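Long-range contacts in diaminobutyrate-pyruvate transaminase and L-2,4-diaminobutyrate decarboxylase (Vibrio parahaemolyticus, PDB 2QMA), which probably decarboxylates L-2,4-diaminobutyrate with pyridoxal 5'-phosphate through this C-terminal domain, one part of a longer protein that also carries an aminotransferase: residues Trp290-Gly295 / Ala316-Val321; Trp148-Tyr153 / Ala335-Asp340; Glu440-Leu445 / Thr466-Thr471; Gln415-Ala420 / Leu428-His433. All coordinates share one frame; numbering follows the deposited sequence.

Contact 1: residues Trp290-Gly295 / Ala316-Val321; sequences WMHVDG and AHSISV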
# COMPACT_ATOMS: atom_id res chain seq x y z
N TRP A 290 -19.51 -16.69 -8.03
CA TRP A 290 -19.17 -15.31 -7.65
C TRP A 290 -18.66 -14.53 -8.88
O TRP A 290 -17.66 -14.93 -9.48
CB TRP A 290 -18.02 -15.44 -6.65
CG TRP A 290 -17.55 -14.20 -6.05
CD1 TRP A 290 -16.81 -13.19 -6.66
CD2 TRP A 290 -17.70 -13.81 -4.68
NE1 TRP A 290 -16.54 -12.20 -5.74
CE2 TRP A 290 -17.05 -12.55 -4.52
CE3 TRP A 290 -18.33 -14.40 -3.57
CZ2 TRP A 290 -17.04 -11.85 -3.30
CZ3 TRP A 290 -18.30 -13.73 -2.36
CH2 TRP A 290 -17.67 -12.47 -2.23
N MSE A 291 -19.30 -13.40 -9.21
CA MSE A 291 -18.79 -12.56 -10.27
C MSE A 291 -18.01 -11.45 -9.63
O MSE A 291 -18.55 -10.67 -8.81
CB MSE A 291 -19.88 -11.94 -11.15
CG MSE A 291 -19.16 -10.92 -12.17
SE MSE A 291 -20.41 -10.15 -13.46
CE MSE A 291 -21.39 -8.94 -12.31
N HIS A 292 -16.75 -11.40 -10.00
CA HIS A 292 -15.85 -10.32 -9.58
C HIS A 292 -15.67 -9.41 -10.80
O HIS A 292 -15.28 -9.89 -11.88
CB HIS A 292 -14.50 -10.86 -9.04
CG HIS A 292 -13.49 -9.75 -8.82
ND1 HIS A 292 -13.57 -8.87 -7.76
CD2 HIS A 292 -12.42 -9.36 -9.56
CE1 HIS A 292 -12.60 -7.98 -7.85
NE2 HIS A 292 -11.86 -8.27 -8.91
N VAL A 293 -15.94 -8.11 -10.62
CA VAL A 293 -15.73 -7.16 -11.74
C VAL A 293 -14.38 -6.46 -11.57
O VAL A 293 -14.17 -5.76 -10.58
CB VAL A 293 -16.87 -6.12 -11.88
CG1 VAL A 293 -16.45 -5.06 -12.98
CG2 VAL A 293 -18.19 -6.82 -12.24
N ASP A 294 -13.45 -6.66 -12.50
CA ASP A 294 -12.21 -5.92 -12.45
C ASP A 294 -12.43 -4.56 -13.17
O ASP A 294 -12.28 -4.44 -14.41
CB ASP A 294 -11.05 -6.72 -13.06
CG ASP A 294 -9.69 -5.97 -13.01
OD1 ASP A 294 -9.65 -4.80 -12.56
OD2 ASP A 294 -8.67 -6.56 -13.45
N GLY A 295 -12.76 -3.53 -12.40
CA GLY A 295 -12.95 -2.24 -13.06
C GLY A 295 -11.83 -1.27 -12.83
O GLY A 295 -12.09 -0.08 -12.82
N ALA A 316 -22.61 -7.38 -9.32
CA ALA A 316 -21.35 -8.08 -8.98
C ALA A 316 -21.34 -8.51 -7.53
O ALA A 316 -21.85 -7.80 -6.64
CB ALA A 316 -20.16 -7.16 -9.23
N HIS A 317 -20.72 -9.65 -7.26
CA HIS A 317 -20.42 -9.98 -5.87
C HIS A 317 -19.33 -9.07 -5.33
O HIS A 317 -19.37 -8.70 -4.14
CB HIS A 317 -19.96 -11.42 -5.69
CG HIS A 317 -21.03 -12.44 -5.90
ND1 HIS A 317 -21.58 -12.70 -7.14
CD2 HIS A 317 -21.64 -13.29 -5.03
CE1 HIS A 317 -22.49 -13.66 -7.02
NE2 HIS A 317 -22.54 -14.03 -5.75
N SER A 318 -18.33 -8.76 -6.18
CA SER A 318 -17.26 -7.85 -5.77
C SER A 318 -16.82 -7.01 -6.96
O SER A 318 -16.94 -7.47 -8.11
CB SER A 318 -16.08 -8.63 -5.19
OG SER A 318 -15.57 -9.61 -6.09
N ILE A 319 -16.31 -5.81 -6.68
CA ILE A 319 -15.85 -4.88 -7.70
C ILE A 319 -14.57 -4.22 -7.23
O ILE A 319 -14.52 -3.65 -6.13
CB ILE A 319 -16.84 -3.76 -7.95
CG1 ILE A 319 -18.24 -4.30 -8.37
CG2 ILE A 319 -16.29 -2.74 -8.97
CD1 ILE A 319 -19.32 -3.27 -8.20
N SER A 320 -13.53 -4.31 -8.06
CA SER A 320 -12.36 -3.49 -7.79
C SER A 320 -12.35 -2.18 -8.62
O SER A 320 -12.73 -2.14 -9.79
CB SER A 320 -11.08 -4.25 -7.80
OG SER A 320 -10.80 -4.85 -9.01
N VAL A 321 -11.99 -1.12 -7.93
CA VAL A 321 -12.02 0.26 -8.45
C VAL A 321 -10.61 0.82 -8.17
O VAL A 321 -10.13 0.76 -7.04
CB VAL A 321 -13.08 1.15 -7.69
CG1 VAL A 321 -13.12 2.54 -8.33
CG2 VAL A 321 -14.46 0.51 -7.65
O HOH W 1 -8.32 -4.41 -10.36
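Ser318 and His292 pair side by side on two parallel strands, 290-295 and 318-322, in the mixed sheet of a fold-type I pyridoxal-phosphate enzyme, with their side chains on the same face. The hydroxyl of Ser318 is held twice. Trp290 NE1 donates to Ser318 OG at 2.8 Å, with the oxygen in the indole plane, while His292 ND1 lies 2.7 Å from Ser318 OG in a hydrogen bond of undecided direction. The first bond helps to hold the rotation of the indole. His317 covers one face of that ring: its CB sits over the ring, 3.3 Å from Trp290 CE2, and its imidazole makes an offset stack on the five-membered ring, planes 28° apart. In return Trp290 CA rests over the imidazole, toward its rim. On the other face of the sheet, Val293 CG2 meets Ala316 CB at 3.6 Å. The strands are laced by Val293 N to Ser318 O (2.8 Å) and Ser320 N to Val293 O (3.0 Å). Asn171 on helix 167-187 hydrogen-bonds to His292 NE2, Asp294 OD2 and Ser320 OG, tying that helix to this face. Helix 277-287 packs on Met291 (present as selenomethionine) and Val293, and strand 258-265 pairs with the far edge of 290-295.

Contact 2: residues Trp148-Tyr153 / Ala335-Asp340; sequences WLCDKY and ALLVND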
# COMPACT_ATOMS: atom_id res chain seq x y z
N TRP A 148 -20.48 6.30 -0.38
CA TRP A 148 -20.73 7.08 -1.60
C TRP A 148 -20.48 6.19 -2.84
O TRP A 148 -21.29 6.15 -3.77
CB TRP A 148 -19.81 8.33 -1.60
CG TRP A 148 -19.95 9.25 -2.77
CD1 TRP A 148 -20.92 10.18 -2.97
CD2 TRP A 148 -19.07 9.32 -3.92
NE1 TRP A 148 -20.72 10.81 -4.17
CE2 TRP A 148 -19.61 10.30 -4.79
CE3 TRP A 148 -17.92 8.60 -4.32
CZ2 TRP A 148 -19.00 10.64 -6.01
CZ3 TRP A 148 -17.33 8.90 -5.54
CH2 TRP A 148 -17.86 9.93 -6.38
N LEU A 149 -19.38 5.47 -2.82
CA LEU A 149 -19.01 4.62 -3.96
C LEU A 149 -20.08 3.56 -4.19
O LEU A 149 -20.49 3.30 -5.31
CB LEU A 149 -17.67 3.90 -3.65
CG LEU A 149 -16.43 4.78 -3.77
CD1 LEU A 149 -15.20 4.00 -3.24
CD2 LEU A 149 -16.29 5.23 -5.25
N CYS A 150 -20.52 2.94 -3.11
CA CYS A 150 -21.56 1.90 -3.19
C CYS A 150 -22.83 2.45 -3.86
O CYS A 150 -23.42 1.77 -4.69
CB CYS A 150 -21.85 1.35 -1.79
SG CYS A 150 -20.48 0.27 -1.20
N ASP A 151 -23.20 3.69 -3.54
CA ASP A 151 -24.28 4.42 -4.26
C ASP A 151 -24.05 4.58 -5.77
O ASP A 151 -24.94 4.26 -6.61
CB ASP A 151 -24.56 5.75 -3.54
CG ASP A 151 -24.45 7.02 -4.46
OD1 ASP A 151 -23.48 7.81 -4.18
OD2 ASP A 151 -25.34 7.25 -5.37
N LYS A 152 -22.85 5.01 -6.11
CA LYS A 152 -22.49 5.33 -7.48
C LYS A 152 -22.59 4.09 -8.35
O LYS A 152 -23.01 4.19 -9.51
CB LYS A 152 -21.11 5.98 -7.55
CG LYS A 152 -21.07 7.41 -7.03
CD LYS A 152 -22.09 8.29 -7.81
CE LYS A 152 -22.11 9.72 -7.33
NZ LYS A 152 -23.15 10.54 -8.04
N TYR A 153 -22.26 2.92 -7.77
CA TYR A 153 -22.31 1.65 -8.51
C TYR A 153 -23.68 0.96 -8.35
O TYR A 153 -23.86 -0.18 -8.83
CB TYR A 153 -21.13 0.71 -8.12
CG TYR A 153 -19.82 1.20 -8.70
CD1 TYR A 153 -19.47 0.93 -10.02
CD2 TYR A 153 -18.93 1.97 -7.94
CE1 TYR A 153 -18.29 1.42 -10.56
CE2 TYR A 153 -17.74 2.46 -8.48
CZ TYR A 153 -17.43 2.19 -9.78
OH TYR A 153 -16.25 2.68 -10.33
N ALA A 335 -10.09 0.53 -4.13
CA ALA A 335 -11.02 -0.06 -3.12
C ALA A 335 -11.58 -1.33 -3.69
O ALA A 335 -11.57 -1.53 -4.90
CB ALA A 335 -12.15 0.87 -2.81
N LEU A 336 -12.11 -2.15 -2.81
CA LEU A 336 -12.87 -3.29 -3.19
C LEU A 336 -14.24 -3.13 -2.61
O LEU A 336 -14.39 -3.00 -1.38
CB LEU A 336 -12.24 -4.53 -2.61
CG LEU A 336 -13.03 -5.79 -3.05
CD1 LEU A 336 -12.63 -6.21 -4.51
CD2 LEU A 336 -12.85 -6.89 -2.04
N LEU A 337 -15.26 -3.19 -3.48
CA LEU A 337 -16.65 -3.10 -3.03
C LEU A 337 -17.27 -4.48 -3.08
O LEU A 337 -16.93 -5.32 -3.96
CB LEU A 337 -17.46 -2.15 -3.91
CG LEU A 337 -16.82 -0.77 -4.16
CD1 LEU A 337 -17.73 0.02 -5.10
CD2 LEU A 337 -16.59 0.01 -2.82
N VAL A 338 -18.16 -4.73 -2.14
CA VAL A 338 -18.93 -5.96 -2.15
C VAL A 338 -20.43 -5.67 -2.02
O VAL A 338 -20.84 -4.72 -1.33
CB VAL A 338 -18.48 -7.03 -1.04
CG1 VAL A 338 -16.98 -7.47 -1.26
CG2 VAL A 338 -18.81 -6.57 0.38
N ASN A 339 -21.23 -6.47 -2.72
CA ASN A 339 -22.66 -6.29 -2.67
C ASN A 339 -23.27 -6.75 -1.35
O ASN A 339 -24.31 -6.23 -0.93
CB ASN A 339 -23.35 -7.00 -3.86
CG ASN A 339 -24.11 -6.02 -4.76
OD1 ASN A 339 -24.79 -5.10 -4.26
ND2 ASN A 339 -24.03 -6.22 -6.09
N ASP A 340 -22.59 -7.67 -0.67
CA ASP A 340 -23.14 -8.17 0.63
C ASP A 340 -22.01 -8.20 1.65
O ASP A 340 -21.14 -9.07 1.61
CB ASP A 340 -23.71 -9.58 0.44
CG ASP A 340 -24.44 -10.10 1.66
OD1 ASP A 340 -24.18 -9.58 2.79
OD2 ASP A 340 -25.26 -11.02 1.51
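Leu337 reaches from strand 334-338 to the end of helix 136-152, one of the helices that flank the central sheet of this alpha/beta fold. Both of its methyls lie 4.1 Å from Leu149 CB. Leu337 CD1 also touches Tyr153 CD2 at 3.6 Å, meeting the ring obliquely, with the two side chains at about a right angle; Leu337 CD2 lies 4.2 Å from Cys150 SG. A chi1 of -49° sets CG of Leu337 anti to the carbonyl carbon, and the methyls branching from it meet these three residues. Beyond it, Leu149 CD1 makes a loose contact with Ala335 CB at 4.4 Å. The contact is buried and apolar; the axes of the short segments 148-152 and 335-338 approach to 9.5 Å and cross at -61°.

Further out, Tyr153 also packs on Val321 of the next strand, and its OH makes a weak hydrogen bond to Gly299 O. Leu336 points to the other side of the sheet, onto helix 167-187. The helix face turned from the strand meets the second subunit: Lys152 CG lies 3.8 Å above the centre of the Trp148 ring, Lys152 NZ forms a salt bridge with OD1 of Asp74 of that neighbouring subunit, and Trp148 NE1 hydrogen-bonds to the same oxygen.

Contact 3: residues Glu440-Leu445 / Thr466-Thr471; sequences ELNKAL and TALKFT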
# COMPACT_ATOMS: atom_id res chain seq x y z
N GLU A 440 10.27 -5.28 -36.17
CA GLU A 440 11.58 -4.81 -35.78
C GLU A 440 11.58 -3.29 -35.63
O GLU A 440 12.12 -2.77 -34.65
CB GLU A 440 12.63 -5.25 -36.81
CG GLU A 440 14.05 -4.84 -36.46
CD GLU A 440 14.95 -4.70 -37.68
OE1 GLU A 440 14.73 -5.42 -38.69
OE2 GLU A 440 15.88 -3.86 -37.63
N LEU A 441 10.96 -2.62 -36.60
CA LEU A 441 10.92 -1.16 -36.66
C LEU A 441 10.17 -0.60 -35.46
O LEU A 441 10.66 0.28 -34.77
CB LEU A 441 10.28 -0.69 -37.97
CG LEU A 441 9.82 0.77 -38.07
CD1 LEU A 441 11.03 1.71 -38.01
CD2 LEU A 441 8.98 1.04 -39.31
N ASN A 442 8.98 -1.13 -35.20
CA ASN A 442 8.17 -0.63 -34.09
C ASN A 442 8.73 -0.93 -32.70
O ASN A 442 8.62 -0.11 -31.78
CB ASN A 442 6.71 -1.06 -34.25
CG ASN A 442 6.02 -0.33 -35.36
OD1 ASN A 442 5.52 0.79 -35.17
ND2 ASN A 442 5.98 -0.94 -36.55
N LYS A 443 9.36 -2.09 -32.54
CA LYS A 443 10.11 -2.35 -31.31
C LYS A 443 11.23 -1.33 -31.07
O LYS A 443 11.38 -0.79 -29.96
CB LYS A 443 10.68 -3.76 -31.30
CG LYS A 443 9.64 -4.78 -30.93
CD LYS A 443 10.26 -5.89 -30.10
CE LYS A 443 10.47 -7.12 -30.94
NZ LYS A 443 9.20 -7.57 -31.59
N ALA A 444 12.01 -1.06 -32.11
CA ALA A 444 13.15 -0.20 -31.97
C ALA A 444 12.68 1.24 -31.72
O ALA A 444 13.20 1.91 -30.83
CB ALA A 444 14.04 -0.31 -33.19
N LEU A 445 11.65 1.70 -32.43
CA LEU A 445 11.23 3.07 -32.22
C LEU A 445 10.62 3.28 -30.83
O LEU A 445 10.85 4.33 -30.22
CB LEU A 445 10.36 3.60 -33.37
CG LEU A 445 8.87 3.44 -33.45
CD1 LEU A 445 8.19 4.39 -32.43
CD2 LEU A 445 8.45 3.77 -34.89
N THR A 466 3.66 -6.60 -33.50
CA THR A 466 4.04 -5.59 -32.50
C THR A 466 3.22 -4.33 -32.80
O THR A 466 3.20 -3.83 -33.94
CB THR A 466 5.57 -5.28 -32.49
OG1 THR A 466 6.27 -6.38 -31.89
CG2 THR A 466 5.87 -4.06 -31.67
N ALA A 467 2.51 -3.87 -31.77
CA ALA A 467 1.72 -2.65 -31.86
C ALA A 467 2.30 -1.66 -30.87
O ALA A 467 2.74 -2.05 -29.79
CB ALA A 467 0.27 -2.92 -31.52
N LEU A 468 2.32 -0.40 -31.27
CA LEU A 468 2.47 0.72 -30.33
C LEU A 468 1.13 1.04 -29.71
O LEU A 468 0.10 0.79 -30.30
CB LEU A 468 2.98 1.95 -31.07
CG LEU A 468 4.33 1.72 -31.78
CD1 LEU A 468 4.55 2.90 -32.69
CD2 LEU A 468 5.46 1.58 -30.76
N LYS A 469 1.17 1.62 -28.51
CA LYS A 469 -0.01 1.98 -27.76
C LYS A 469 0.06 3.37 -27.12
O LYS A 469 1.06 3.74 -26.49
CB LYS A 469 -0.30 0.93 -26.66
CG LYS A 469 -1.44 1.33 -25.72
CD LYS A 469 -1.85 0.14 -24.78
CE LYS A 469 -0.78 -0.15 -23.73
NZ LYS A 469 -1.32 -1.19 -22.75
N PHE A 470 -1.04 4.10 -27.29
CA PHE A 470 -1.35 5.29 -26.54
C PHE A 470 -2.41 4.84 -25.51
O PHE A 470 -3.44 4.24 -25.88
CB PHE A 470 -2.04 6.38 -27.40
CG PHE A 470 -1.20 7.01 -28.50
CD1 PHE A 470 0.20 6.97 -28.52
CD2 PHE A 470 -1.86 7.75 -29.49
CE1 PHE A 470 0.93 7.63 -29.58
CE2 PHE A 470 -1.15 8.42 -30.52
CZ PHE A 470 0.24 8.34 -30.57
N THR A 471 -2.17 5.18 -24.25
CA THR A 471 -3.20 5.19 -23.22
C THR A 471 -3.51 6.65 -22.88
O THR A 471 -2.74 7.33 -22.16
CB THR A 471 -2.73 4.39 -21.99
OG1 THR A 471 -2.44 3.06 -22.44
CG2 THR A 471 -3.84 4.31 -20.93
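Asn442 and Leu468 form the tight centre where helix 438-452 lies on strand 465-471, a helix packed on the four-stranded antiparallel sheet of the C-terminal small domain of a fold-type I enzyme. The axes of the two segments approach to 7.9 Å, at 36°. Leu468 points its CB at the helix, and its CD1 comes within 3.4 Å of Asn442 OD1, the two side chains crossing at about a right angle. The buried amide is well satisfied all the same: Asn442 OD1 accepts from Ala431 N on the adjacent strand 426-431, and Asn442 ND2 donates to Leu438 O one helical turn earlier. From the next turn Leu445 closes the apolar side. Its CG is wedged between the backbone N and the carbonyl carbon (chi1 88°), and its CD1 packs on Leu468 CD1 at 3.9 Å. Leu445 also packs on helix 479-495, which continues the hydrophobic layer.

Toward Thr466 the fit becomes looser. Asn442 CB is 4.0 Å from Thr466 CG2, and exposed Lys443 adds to the cover. Lys443 crosses Thr466 at about a right angle, its CG 3.9 Å from Thr466 CG2; bends at chi2, chi3 and chi4 carry the chain on to NZ near the hydroxyl. Glu459 of strand 458-462 touches both residues. On this solvent side the polar link is a weak hydrogen bond from Lys443 NZ to Thr466 OG1, 3.2 Å long.

Contact 4: residues Gln415-Ala420 / Leu428-His433; sequences QFELLA and LFRATH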
# COMPACT_ATOMS: atom_id res chain seq x y z
N GLN A 415 1.55 6.96 -43.13
CA GLN A 415 2.78 6.61 -42.40
C GLN A 415 2.55 5.62 -41.24
O GLN A 415 3.51 5.10 -40.66
CB GLN A 415 3.49 7.87 -41.88
CG GLN A 415 3.99 8.83 -42.95
CD GLN A 415 5.11 8.21 -43.78
OE1 GLN A 415 4.86 7.62 -44.83
NE2 GLN A 415 6.34 8.31 -43.29
N PHE A 416 1.28 5.35 -40.93
CA PHE A 416 0.89 4.47 -39.82
C PHE A 416 -0.20 3.51 -40.27
O PHE A 416 -0.81 3.72 -41.32
CB PHE A 416 0.42 5.28 -38.60
CG PHE A 416 1.49 6.20 -38.05
CD1 PHE A 416 2.45 5.71 -37.18
CD2 PHE A 416 1.56 7.53 -38.46
CE1 PHE A 416 3.47 6.53 -36.68
CE2 PHE A 416 2.57 8.38 -37.98
CZ PHE A 416 3.54 7.88 -37.10
N GLU A 417 -0.42 2.48 -39.48
CA GLU A 417 -1.52 1.57 -39.68
C GLU A 417 -2.27 1.39 -38.35
O GLU A 417 -1.68 0.99 -37.35
CB GLU A 417 -1.02 0.23 -40.22
CG GLU A 417 -2.08 -0.87 -40.20
CD GLU A 417 -1.56 -2.22 -40.68
OE1 GLU A 417 -0.35 -2.52 -40.53
OE2 GLU A 417 -2.41 -3.01 -41.18
N LEU A 418 -3.56 1.70 -38.36
CA LEU A 418 -4.38 1.50 -37.21
C LEU A 418 -4.62 -0.02 -37.02
O LEU A 418 -5.02 -0.70 -37.98
CB LEU A 418 -5.70 2.28 -37.35
CG LEU A 418 -6.72 2.15 -36.21
CD1 LEU A 418 -6.23 2.90 -34.99
CD2 LEU A 418 -8.09 2.62 -36.61
N LEU A 419 -4.37 -0.53 -35.82
CA LEU A 419 -4.52 -1.99 -35.54
C LEU A 419 -5.80 -2.46 -34.77
O LEU A 419 -6.08 -3.67 -34.69
CB LEU A 419 -3.26 -2.53 -34.86
CG LEU A 419 -2.03 -2.54 -35.79
CD1 LEU A 419 -0.74 -2.69 -34.99
CD2 LEU A 419 -2.15 -3.62 -36.88
N ALA A 420 -6.57 -1.53 -34.21
CA ALA A 420 -7.85 -1.85 -33.56
C ALA A 420 -8.74 -0.62 -33.50
O ALA A 420 -8.26 0.52 -33.49
CB ALA A 420 -7.62 -2.42 -32.14
N LEU A 428 -4.31 1.53 -30.65
CA LEU A 428 -3.35 0.50 -31.03
C LEU A 428 -3.03 0.64 -32.52
O LEU A 428 -3.92 0.62 -33.38
CB LEU A 428 -3.90 -0.90 -30.70
CG LEU A 428 -4.21 -1.20 -29.22
CD1 LEU A 428 -4.89 -2.55 -29.00
CD2 LEU A 428 -2.95 -1.10 -28.31
N PHE A 429 -1.74 0.83 -32.80
CA PHE A 429 -1.30 1.17 -34.15
C PHE A 429 0.17 0.88 -34.30
O PHE A 429 0.82 0.48 -33.36
CB PHE A 429 -1.58 2.65 -34.41
CG PHE A 429 -0.64 3.58 -33.66
CD1 PHE A 429 0.42 4.21 -34.33
CD2 PHE A 429 -0.82 3.83 -32.31
CE1 PHE A 429 1.29 5.08 -33.66
CE2 PHE A 429 0.03 4.72 -31.62
CZ PHE A 429 1.09 5.34 -32.31
N ARG A 430 0.70 1.09 -35.49
CA ARG A 430 2.11 0.85 -35.70
C ARG A 430 2.57 1.76 -36.80
O ARG A 430 1.74 2.23 -37.59
CB ARG A 430 2.36 -0.62 -36.06
CG ARG A 430 1.75 -1.08 -37.36
CD ARG A 430 2.27 -2.46 -37.65
NE ARG A 430 1.63 -3.10 -38.79
CZ ARG A 430 1.83 -4.38 -39.13
NH1 ARG A 430 2.65 -5.14 -38.41
NH2 ARG A 430 1.20 -4.90 -40.17
N ALA A 431 3.87 2.09 -36.80
CA ALA A 431 4.50 2.71 -37.96
C ALA A 431 4.54 1.70 -39.11
O ALA A 431 4.79 0.52 -38.90
CB ALA A 431 5.91 3.19 -37.63
N THR A 432 4.28 2.18 -40.32
CA THR A 432 4.24 1.30 -41.48
C THR A 432 5.33 1.69 -42.51
O THR A 432 5.86 2.80 -42.47
CB THR A 432 2.80 1.25 -42.05
OG1 THR A 432 2.64 0.11 -42.89
CG2 THR A 432 2.46 2.53 -42.82
N HIS A 433 5.68 0.74 -43.40
CA HIS A 433 6.71 0.92 -44.44
C HIS A 433 6.51 -0.20 -45.46
O HIS A 433 6.13 -1.32 -45.07
CB HIS A 433 8.12 0.82 -43.83
CG HIS A 433 9.22 1.31 -44.74
ND1 HIS A 433 10.00 0.45 -45.48
CD2 HIS A 433 9.66 2.56 -45.02
CE1 HIS A 433 10.88 1.15 -46.18
NE2 HIS A 433 10.69 2.43 -45.92
O HOH W 2 5.77 4.42 -44.31
O HOH W 3 0.82 -2.07 -42.81
O HOH W 4 -7.13 1.66 -31.58
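Glu417 and Arg430 form a hydrogen-bonded pair in the beta hairpin of strands 416-418 and 426-431, whose first strand is at the edge of the antiparallel four-stranded sheet. The backbone bonds are Glu417 N to Arg430 O (2.9 Å) and Arg430 N to Glu417 O (3.0 Å). They are continued by Leu419 N to Leu428 O at one end and Thr432 N to Gln415 O at the other.

A salt bridge joins the side chains of this pair. A single oxygen, Glu417 OE1, takes both Arg430 NE (2.7 Å) and Arg430 NH2 (2.9 Å), on its anti and syn sides respectively. The oxygen lies in the guanidinium plane, but the carboxylate is turned 38° against it. Both side chains are extended and run side by side, Arg430 starting with CG between its backbone N and carbonyl carbon (chi1 64°). Leu419 crosses the arginine at about a right angle, its CD1 3.8 Å from Arg430 CG and its CD2 over one guanidinium face.

Apolar contacts gather on the side of the hairpin where Phe429 lies. Phe416 CD1 approaches the edge of the Phe429 ring, 3.8 Å from Phe429 CE1, with the ring planes at 68°. Helices 389-411 and 479-495 pack against both rings.

Water does the remaining bridging. One molecule donates to Glu417 OE1 and also bonds to Thr432 OG1; another, near the turn, accepts from Leu428 N at 3.0 Å and donates to Ala420 O.

Overall arrangement
The four contacts fall into two pairs. Contacts 1 and 2, centres 10 Å apart, share the large central sheet: strands 318-322 and 334-338 are antiparallel neighbours, joined by Leu337 N and Ile319 O at 2.8 Å. Contacts 3 and 4, centres 9 Å apart, share the smaller antiparallel sheet, where Leu468 N lies 2.7 Å from Phe429 O and Phe470 meets Phe429 edge-to-face. The pairs are 32 to 39 Å apart between centres. Contact 1 lies nearer the predicted cofactor lysine, Lys325, which carries no pyridoxal phosphate here: the Asp294 side chain is about 7 Å from it, that of Tyr153 in contact 2 about 10 Å. Contacts 3 and 4 lie away from that site.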